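Local coordinates for hypothetical protein Atu1540 (Agrobacterium tumefaciens str. C58, PDB 2HWJ) that is of unknown function but belongs to a family of putative ParB-like nucleases, so it may act on nucleic acids, at residues A[34-39]-A[78-83]; A[22-27]-A[71-76]; A[54-59]-A[64-69]. All coordinates share one frame; numbering follows the deposited sequence.

Interaction 1: residues A[34-39]-A[78-83]; sequences KEWRET and EGVEHV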
loop_
_atom_site.group_PDB
_atom_site.type_symbol
_atom_site.label_atom_id
_atom_site.label_comp_id
_atom_site.label_asym_id
_atom_site.label_seq_id
_atom_site.Cartn_x
_atom_site.Cartn_y
_atom_site.Cartn_z
ATOM N N LYS A 34 4.878 14.868 29.633
ATOM C CA LYS A 34 6.013 14.732 30.563
ATOM C C LYS A 34 7.282 14.823 29.780
ATOM O O LYS A 34 8.135 15.616 30.137
ATOM C CB LYS A 34 6.044 13.419 31.382
ATOM C CG LYS A 34 5.369 13.419 32.795
ATOM C CD LYS A 34 6.175 14.001 33.996
ATOM C CE LYS A 34 7.246 13.046 34.579
ATOM N NZ LYS A 34 6.969 11.585 34.394
ATOM N N GLU A 35 7.397 14.012 28.723
ATOM C CA GLU A 35 8.662 13.889 27.978
ATOM C C GLU A 35 9.111 15.312 27.658
ATOM O O GLU A 35 10.231 15.717 28.005
ATOM C CB GLU A 35 8.543 13.016 26.690
ATOM C CG GLU A 35 9.060 11.504 26.751
ATOM C CD GLU A 35 8.949 10.710 25.342
ATOM O OE1 GLU A 35 10.012 10.397 24.740
ATOM O OE2 GLU A 35 7.818 10.411 24.805
ATOM N N TRP A 36 8.186 16.060 27.051
ATOM C CA TRP A 36 8.416 17.413 26.625
ATOM C C TRP A 36 8.711 18.337 27.788
ATOM O O TRP A 36 9.613 19.145 27.695
ATOM C CB TRP A 36 7.213 17.930 25.852
ATOM C CG TRP A 36 7.242 19.424 25.677
ATOM C CD1 TRP A 36 6.736 20.349 26.538
ATOM C CD2 TRP A 36 7.817 20.161 24.587
ATOM N NE1 TRP A 36 6.960 21.612 26.065
ATOM C CE2 TRP A 36 7.617 21.532 24.863
ATOM C CE3 TRP A 36 8.504 19.797 23.417
ATOM C CZ2 TRP A 36 8.080 22.564 24.007
ATOM C CZ3 TRP A 36 8.975 20.826 22.538
ATOM C CH2 TRP A 36 8.746 22.197 22.844
ATOM N N ARG A 37 7.942 18.244 28.868
ATOM C CA ARG A 37 8.097 19.156 29.997
ATOM C C ARG A 37 9.546 18.969 30.455
ATOM O O ARG A 37 10.190 19.890 30.966
ATOM C CB ARG A 37 7.036 18.882 31.113
ATOM C CG ARG A 37 6.620 20.126 31.981
ATOM C CD ARG A 37 5.089 20.166 32.490
ATOM N NE ARG A 37 4.756 19.047 33.397
ATOM C CZ ARG A 37 3.828 18.097 33.200
ATOM N NH1 ARG A 37 3.013 18.104 32.159
ATOM N NH2 ARG A 37 3.702 17.124 34.082
ATOM N N GLU A 38 10.073 17.788 30.156
ATOM C CA GLU A 38 11.393 17.387 30.595
ATOM C C GLU A 38 12.427 17.245 29.479
ATOM O O GLU A 38 13.278 16.371 29.552
ATOM C CB GLU A 38 11.284 16.105 31.413
ATOM C CG GLU A 38 10.955 16.395 32.889
ATOM C CD GLU A 38 10.152 15.291 33.600
ATOM O OE1 GLU A 38 10.273 14.094 33.225
ATOM O OE2 GLU A 38 9.401 15.637 34.557
ATOM N N THR A 39 12.344 18.093 28.451
ATOM C CA THR A 39 13.484 18.376 27.539
ATOM C C THR A 39 13.841 19.899 27.524
ATOM O O THR A 39 12.947 20.752 27.531
ATOM C CB THR A 39 13.363 17.693 26.082
ATOM O OG1 THR A 39 12.000 17.657 25.625
ATOM C CG2 THR A 39 13.902 16.234 26.102
ATOM N N GLU A 78 0.859 22.147 26.734
ATOM C CA GLU A 78 2.083 22.693 27.368
ATOM C C GLU A 78 2.274 24.171 27.137
ATOM O O GLU A 78 3.294 24.721 27.516
ATOM C CB GLU A 78 3.348 21.961 26.902
ATOM C CG GLU A 78 3.674 20.711 27.680
ATOM C CD GLU A 78 3.623 20.900 29.228
ATOM O OE1 GLU A 78 2.781 20.204 29.877
ATOM O OE2 GLU A 78 4.421 21.721 29.791
ATOM N N GLY A 79 1.302 24.807 26.488
ATOM C CA GLY A 79 1.405 26.234 26.166
ATOM C C GLY A 79 2.200 26.536 24.881
ATOM O O GLY A 79 2.556 27.676 24.634
ATOM N N VAL A 80 2.473 25.540 24.042
ATOM C CA VAL A 80 3.245 25.802 22.882
ATOM C C VAL A 80 2.278 26.383 21.867
ATOM O O VAL A 80 1.245 25.802 21.686
ATOM C CB VAL A 80 3.821 24.523 22.320
ATOM C CG1 VAL A 80 4.458 24.831 21.009
ATOM C CG2 VAL A 80 4.839 23.948 23.247
ATOM N N GLU A 81 2.606 27.509 21.229
ATOM C CA GLU A 81 1.712 28.199 20.260
ATOM C C GLU A 81 1.747 27.716 18.825
ATOM O O GLU A 81 0.726 27.612 18.188
ATOM C CB GLU A 81 2.011 29.696 20.217
ATOM C CG GLU A 81 3.333 30.090 20.948
ATOM C CD GLU A 81 3.381 31.613 21.280
ATOM O OE1 GLU A 81 2.783 32.405 20.478
ATOM O OE2 GLU A 81 3.972 31.987 22.333
ATOM N N HIS A 82 2.933 27.464 18.310
ATOM C CA HIS A 82 3.084 27.120 16.942
ATOM C C HIS A 82 3.688 25.706 16.700
ATOM O O HIS A 82 4.387 25.151 17.549
ATOM C CB HIS A 82 3.983 28.172 16.306
ATOM C CG HIS A 82 3.376 29.549 16.194
ATOM N ND1 HIS A 82 3.669 30.575 17.082
ATOM C CD2 HIS A 82 2.531 30.078 15.270
ATOM C CE1 HIS A 82 3.036 31.673 16.710
ATOM N NE2 HIS A 82 2.342 31.400 15.610
ATOM N N VAL A 83 3.445 25.112 15.535
ATOM C CA VAL A 83 4.130 23.887 15.207
ATOM C C VAL A 83 4.524 23.922 13.700
ATOM O O VAL A 83 3.771 24.434 12.898
ATOM C CB VAL A 83 3.269 22.663 15.555
ATOM C CG1 VAL A 83 1.961 22.584 14.687
ATOM C CG2 VAL A 83 4.051 21.367 15.326
#
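W36 and R37, on the last turn of helix 26-37, meet E78 and V80 where helix 69-77 ends in a Schellman motif. Glycine suits the turn at position 79: its phi is positive, and two backbone bonds run back into the last turn of the helix. The packed part of the contact is apolar. The indole of W36 runs alongside the E78 chain in the opposite sense, its CD1 3.3 Å from CG of E78, while its six-membered ring reaches V80, with CZ2 3.6 Å from CG2. Tryptophan is large enough to span both partners. With its CG anti to the backbone N (chi1 166°), it is carried toward E78 and the loop that follows helix 69-77, and its ring also rests on L75 of that helix, as V80 does. The solvent side is looser and charged. There R37 forms a salt bridge with E78, its bent chain crossing the glutamate at about a right angle. Arginine suits this exposed place because its CG and CD pass by OE2, CD at 3.2 Å, while the guanidinium goes on to OE1. R33 of the same helix also forms a salt bridge with OE1. R37 NH1 reaches OE1 at 3.1 Å in a nearly straight hydrogen bond (167°), with the oxygen in the guanidinium plane and the nitrogen 38° out of the carboxylate plane.

Interaction 2: residues A[22-27]-A[71-76]; sequences IAVGFR and LVLALS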
loop_
_atom_site.group_PDB
_atom_site.type_symbol
_atom_site.label_atom_id
_atom_site.label_comp_id
_atom_site.label_asym_id
_atom_site.label_seq_id
_atom_site.Cartn_x
_atom_site.Cartn_y
_atom_site.Cartn_z
ATOM N N ILE A 22 -12.009 12.580 16.453
ATOM C CA ILE A 22 -12.796 13.045 17.567
ATOM C C ILE A 22 -12.083 12.778 18.864
ATOM O O ILE A 22 -12.220 13.552 19.800
ATOM C CB ILE A 22 -14.151 12.377 17.505
ATOM C CG1 ILE A 22 -14.868 12.912 16.281
ATOM C CG2 ILE A 22 -14.988 12.764 18.676
ATOM C CD1 ILE A 22 -16.023 12.206 15.921
ATOM N N ALA A 23 -11.254 11.723 18.914
ATOM C CA ALA A 23 -10.716 11.262 20.215
ATOM C C ALA A 23 -9.251 10.936 20.196
ATOM O O ALA A 23 -8.710 10.722 19.140
ATOM C CB ALA A 23 -11.544 10.123 20.815
ATOM N N VAL A 24 -8.623 10.976 21.372
ATOM C CA VAL A 24 -7.266 10.501 21.591
ATOM C C VAL A 24 -7.238 9.946 23.010
ATOM O O VAL A 24 -8.203 10.104 23.775
ATOM C CB VAL A 24 -6.233 11.642 21.543
ATOM C CG1 VAL A 24 -6.024 12.172 20.141
ATOM C CG2 VAL A 24 -6.659 12.827 22.514
ATOM N N GLY A 25 -6.133 9.312 23.384
ATOM C CA GLY A 25 -5.993 8.697 24.687
ATOM C C GLY A 25 -5.223 9.697 25.501
ATOM O O GLY A 25 -4.062 9.965 25.243
ATOM N N PHE A 26 -5.876 10.274 26.498
ATOM C CA PHE A 26 -5.298 11.333 27.247
ATOM C C PHE A 26 -4.133 10.808 27.986
ATOM O O PHE A 26 -3.211 11.573 28.241
ATOM C CB PHE A 26 -6.313 11.861 28.217
ATOM C CG PHE A 26 -7.212 12.873 27.627
ATOM C CD1 PHE A 26 -7.999 13.674 28.446
ATOM C CD2 PHE A 26 -7.293 13.018 26.221
ATOM C CE1 PHE A 26 -8.847 14.609 27.869
ATOM C CE2 PHE A 26 -8.135 13.955 25.627
ATOM C CZ PHE A 26 -8.905 14.753 26.418
ATOM N N ARG A 27 -4.139 9.522 28.351
ATOM C CA ARG A 27 -2.956 8.988 29.038
ATOM C C ARG A 27 -1.698 9.160 28.164
ATOM O O ARG A 27 -0.640 9.502 28.676
ATOM C CB ARG A 27 -3.129 7.513 29.445
ATOM C CG ARG A 27 -2.785 7.238 30.885
ATOM C CD ARG A 27 -2.605 5.759 31.200
ATOM N NE ARG A 27 -1.355 5.247 30.637
ATOM C CZ ARG A 27 -0.355 4.701 31.348
ATOM N NH1 ARG A 27 -0.461 4.596 32.683
ATOM N NH2 ARG A 27 0.751 4.262 30.708
ATOM N N LEU A 71 0.327 14.274 20.001
ATOM C CA LEU A 71 1.475 15.124 20.176
ATOM C C LEU A 71 0.997 16.515 20.100
ATOM O O LEU A 71 1.375 17.342 20.947
ATOM C CB LEU A 71 2.475 14.871 19.078
ATOM C CG LEU A 71 3.577 15.904 19.231
ATOM C CD1 LEU A 71 4.284 15.696 20.558
ATOM C CD2 LEU A 71 4.555 15.939 18.071
ATOM N N VAL A 72 0.132 16.803 19.140
ATOM C CA VAL A 72 -0.332 18.187 19.076
ATOM C C VAL A 72 -1.163 18.649 20.297
ATOM O O VAL A 72 -0.953 19.785 20.813
ATOM C CB VAL A 72 -0.995 18.556 17.725
ATOM C CG1 VAL A 72 -1.517 19.944 17.760
ATOM C CG2 VAL A 72 0.019 18.443 16.559
ATOM N N LEU A 73 -2.047 17.800 20.823
ATOM C CA LEU A 73 -2.716 18.193 22.062
ATOM C C LEU A 73 -1.682 18.337 23.197
ATOM O O LEU A 73 -1.769 19.261 24.023
ATOM C CB LEU A 73 -3.799 17.215 22.395
ATOM C CG LEU A 73 -4.741 17.388 23.590
ATOM C CD1 LEU A 73 -5.490 18.726 23.537
ATOM C CD2 LEU A 73 -5.709 16.210 23.683
ATOM N N ALA A 74 -0.694 17.440 23.223
ATOM C CA ALA A 74 0.289 17.512 24.298
ATOM C C ALA A 74 0.906 18.917 24.258
ATOM O O ALA A 74 1.022 19.606 25.309
ATOM C CB ALA A 74 1.371 16.465 24.148
ATOM N N LEU A 75 1.279 19.356 23.047
ATOM C CA LEU A 75 2.063 20.592 22.924
ATOM C C LEU A 75 1.124 21.752 23.258
ATOM O O LEU A 75 1.482 22.709 23.948
ATOM C CB LEU A 75 2.627 20.743 21.517
ATOM C CG LEU A 75 4.020 20.366 21.002
ATOM C CD1 LEU A 75 4.798 19.495 21.840
ATOM C CD2 LEU A 75 3.930 19.754 19.625
ATOM N N SER A 76 -0.110 21.618 22.829
ATOM C CA SER A 76 -1.059 22.655 23.101
ATOM C C SER A 76 -1.286 22.835 24.605
ATOM O O SER A 76 -1.165 23.960 25.135
ATOM C CB SER A 76 -2.349 22.315 22.453
ATOM O OG SER A 76 -3.200 23.291 22.940
#
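Bonds of 2.9 Å from L75 N to L71 O and from S76 N to V72 O belong to the helix that carries L73 against V24 and F26. They are ordinary backbone bonds of the helix, and the contact itself is apolar and small. A single methyl, L73 CD2, does all the touching from its side: it lies 3.7 Å from CG2 of V24 and 3.8 Å from CE2 of F26, and so sits at the junction of the two side chains. Leucine suits the place because its chain is long enough to bring one terminal methyl to both V24 and F26, and its CG, anti to the backbone N (chi1 -176°), carries that end out from the helix toward them. V24 answers with the methyl that lies between its own backbone N and carbonyl carbon. This CG2 also lies in the plane of the F26 ring, at its edge, so valine, phenylalanine and leucine close on one another. L73 CD2 comes at the ring obliquely, and beta-branched V24 suits the short strand that brings it here. G25 stands at the N-cap, where the chain turns from strand 23-24 into helix 26-37, and F26 N just beyond it is bonded to OD1 of D133. F26 also makes a cation-pi contact with K77. Strand 23-24 runs parallel to strand 132-133, and helix 69-77 lies against V24 of this strand and along helix 26-37, where L73 packs on V29 and A74 on K32 and R33.

Interaction 3: residues A[54-59]-A[64-69]; sequences PVVAGP and YLIDHH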
loop_
_atom_site.group_PDB
_atom_site.type_symbol
_atom_site.label_atom_id
_atom_site.label_comp_id
_atom_site.label_asym_id
_atom_site.label_seq_id
_atom_site.Cartn_x
_atom_site.Cartn_y
_atom_site.Cartn_z
ATOM N N PRO A 54 2.316 16.588 9.546
ATOM C CA PRO A 54 1.794 16.663 8.153
ATOM C C PRO A 54 0.388 17.210 8.134
ATOM O O PRO A 54 -0.382 17.017 9.052
ATOM C CB PRO A 54 1.735 15.198 7.750
ATOM C CG PRO A 54 1.432 14.486 8.909
ATOM C CD PRO A 54 2.188 15.223 10.077
ATOM N N VAL A 55 -0.015 17.808 7.057
ATOM C CA VAL A 55 -1.252 18.605 7.049
ATOM C C VAL A 55 -1.812 18.646 5.615
ATOM O O VAL A 55 -1.111 18.348 4.668
ATOM C CB VAL A 55 -0.779 19.983 7.452
ATOM C CG1 VAL A 55 -1.216 21.084 6.471
ATOM C CG2 VAL A 55 -0.913 20.239 8.955
ATOM N N VAL A 56 -3.072 18.988 5.431
ATOM C CA VAL A 56 -3.678 18.986 4.109
ATOM C C VAL A 56 -4.314 20.329 3.985
ATOM O O VAL A 56 -4.856 20.832 4.914
ATOM C CB VAL A 56 -4.754 17.834 4.071
ATOM C CG1 VAL A 56 -5.926 18.157 3.201
ATOM C CG2 VAL A 56 -4.160 16.580 3.568
ATOM N N ALA A 57 -4.316 20.949 2.847
ATOM C CA ALA A 57 -4.930 22.265 2.803
ATOM C C ALA A 57 -6.397 22.024 2.460
ATOM O O ALA A 57 -6.682 21.355 1.490
ATOM C CB ALA A 57 -4.227 23.203 1.790
ATOM N N GLY A 58 -7.315 22.549 3.287
ATOM C CA GLY A 58 -8.731 22.417 3.053
ATOM C C GLY A 58 -9.308 23.696 2.588
ATOM O O GLY A 58 -8.608 24.612 2.258
ATOM N N PRO A 59 -10.619 23.774 2.616
ATOM C CA PRO A 59 -11.446 24.867 2.157
ATOM C C PRO A 59 -11.127 26.127 2.920
ATOM O O PRO A 59 -10.673 26.039 4.053
ATOM C CB PRO A 59 -12.825 24.435 2.539
ATOM C CG PRO A 59 -12.728 23.008 2.651
ATOM C CD PRO A 59 -11.400 22.703 3.230
ATOM N N TYR A 64 -5.723 21.100 7.776
ATOM C CA TYR A 64 -6.218 19.932 8.563
ATOM C C TYR A 64 -5.122 19.003 8.973
ATOM O O TYR A 64 -4.383 18.556 8.108
ATOM C CB TYR A 64 -7.264 19.128 7.739
ATOM C CG TYR A 64 -8.492 19.945 7.605
ATOM C CD1 TYR A 64 -8.466 21.110 6.794
ATOM C CD2 TYR A 64 -9.626 19.686 8.415
ATOM C CE1 TYR A 64 -9.588 21.973 6.715
ATOM C CE2 TYR A 64 -10.753 20.513 8.334
ATOM C CZ TYR A 64 -10.710 21.648 7.465
ATOM O OH TYR A 64 -11.750 22.494 7.348
ATOM N N LEU A 65 -5.004 18.727 10.251
ATOM C CA LEU A 65 -3.918 17.905 10.845
ATOM C C LEU A 65 -4.198 16.474 10.485
ATOM O O LEU A 65 -5.313 16.000 10.677
ATOM C CB LEU A 65 -4.004 17.973 12.377
ATOM C CG LEU A 65 -2.991 17.114 13.106
ATOM C CD1 LEU A 65 -1.535 17.491 12.729
ATOM C CD2 LEU A 65 -3.171 17.160 14.626
ATOM N N ILE A 66 -3.190 15.756 10.018
ATOM C CA ILE A 66 -3.422 14.404 9.452
ATOM C C ILE A 66 -2.856 13.305 10.352
ATOM O O ILE A 66 -3.277 12.149 10.338
ATOM C CB ILE A 66 -2.857 14.356 7.991
ATOM C CG1 ILE A 66 -3.947 14.830 7.097
ATOM C CG2 ILE A 66 -2.476 13.001 7.526
ATOM C CD1 ILE A 66 -5.210 14.526 7.743
ATOM N N ASP A 67 -1.905 13.648 11.182
ATOM C CA ASP A 67 -1.420 12.631 12.057
ATOM C C ASP A 67 -1.002 13.292 13.325
ATOM O O ASP A 67 -0.935 14.536 13.366
ATOM C CB ASP A 67 -0.181 11.992 11.414
ATOM C CG ASP A 67 -0.041 10.562 11.801
ATOM O OD1 ASP A 67 -0.942 10.086 12.557
ATOM O OD2 ASP A 67 0.945 9.924 11.360
ATOM N N HIS A 68 -0.622 12.512 14.325
ATOM C CA HIS A 68 -0.003 13.139 15.484
ATOM C C HIS A 68 -0.927 14.011 16.292
ATOM O O HIS A 68 -0.499 15.005 16.853
ATOM C CB HIS A 68 1.257 13.915 15.125
ATOM C CG HIS A 68 2.199 13.118 14.292
ATOM N ND1 HIS A 68 2.982 12.110 14.816
ATOM C CD2 HIS A 68 2.448 13.135 12.959
ATOM C CE1 HIS A 68 3.678 11.549 13.846
ATOM N NE2 HIS A 68 3.364 12.146 12.715
ATOM N N HIS A 69 -2.193 13.678 16.358
ATOM C CA HIS A 69 -3.056 14.394 17.365
ATOM C C HIS A 69 -2.560 14.348 18.842
ATOM O O HIS A 69 -2.697 15.316 19.572
ATOM C CB HIS A 69 -4.500 13.965 17.232
ATOM C CG HIS A 69 -5.090 14.313 15.896
ATOM N ND1 HIS A 69 -6.156 15.178 15.742
ATOM C CD2 HIS A 69 -4.749 13.925 14.643
ATOM C CE1 HIS A 69 -6.452 15.297 14.457
ATOM N NE2 HIS A 69 -5.606 14.555 13.771
#
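Y64 lays its ring obliquely beside G58 and P59, with CE1 3.8 Å from CA of G58 and 4.0 Å from CD of P59. Its CG is anti to the carbonyl carbon (chi1 -69°), which swings the ring along strand 52-57 to the point where that strand gives way to loop. Glycine suits position 58 because its bare CA lets the ring come close, and the side chains of P59 and Y64 cross at about a right angle, P59 offering its apolar CD. The ring of F99, from helix 96-105, also meets that of Y64. V56 and Y64, the hydrogen-bonded antiparallel pair, share one side of the sheet, and V55 and L65, the non-hydrogen-bonded pair, share the other. V56 N gives to Y64 O, and Y64 N to V56 O at 3.0 Å, the latter bond nearly straight (175°) and in the carbonyl plane. Beyond the strand, I66 N still bonds P54 O at 3.2 Å, and V56 CG2 meets I66 CG1 obliquely, two apolar beta-branched side chains packing together. P54 presents CD to the edge of the H68 ring, 3.6 Å from CD2, the two side chains standing at about a right angle, while its CG lies near D67 CB. These pairings make a beta hairpin, strands 52-57 and 63-65, the second being an outermost strand of the chain's four-stranded mixed sheet.

Overall arrangement
All three contacts belong to the ParB-like part of the chain, running from strand 23-24 and helix 26-37 through the hairpin to helix 69-77 and strand 82-90. Interactions 1 and 2, centres 12 Å apart, use opposite ends of helix 26-37, and their segments alternate along the chain; V80 N probably bonds L75 O. Interaction 3 is nested within the loops closed by both. Its centre lies 15 Å from that of interaction 2, which it touches through V24 on H69, and 20 Å from that of interaction 1. Interactions 1 and 2 join helix 26-37 and the strand before it to helix 69-77 and the loop after it, while V72 on L65 links helix 69-77 to the hairpin.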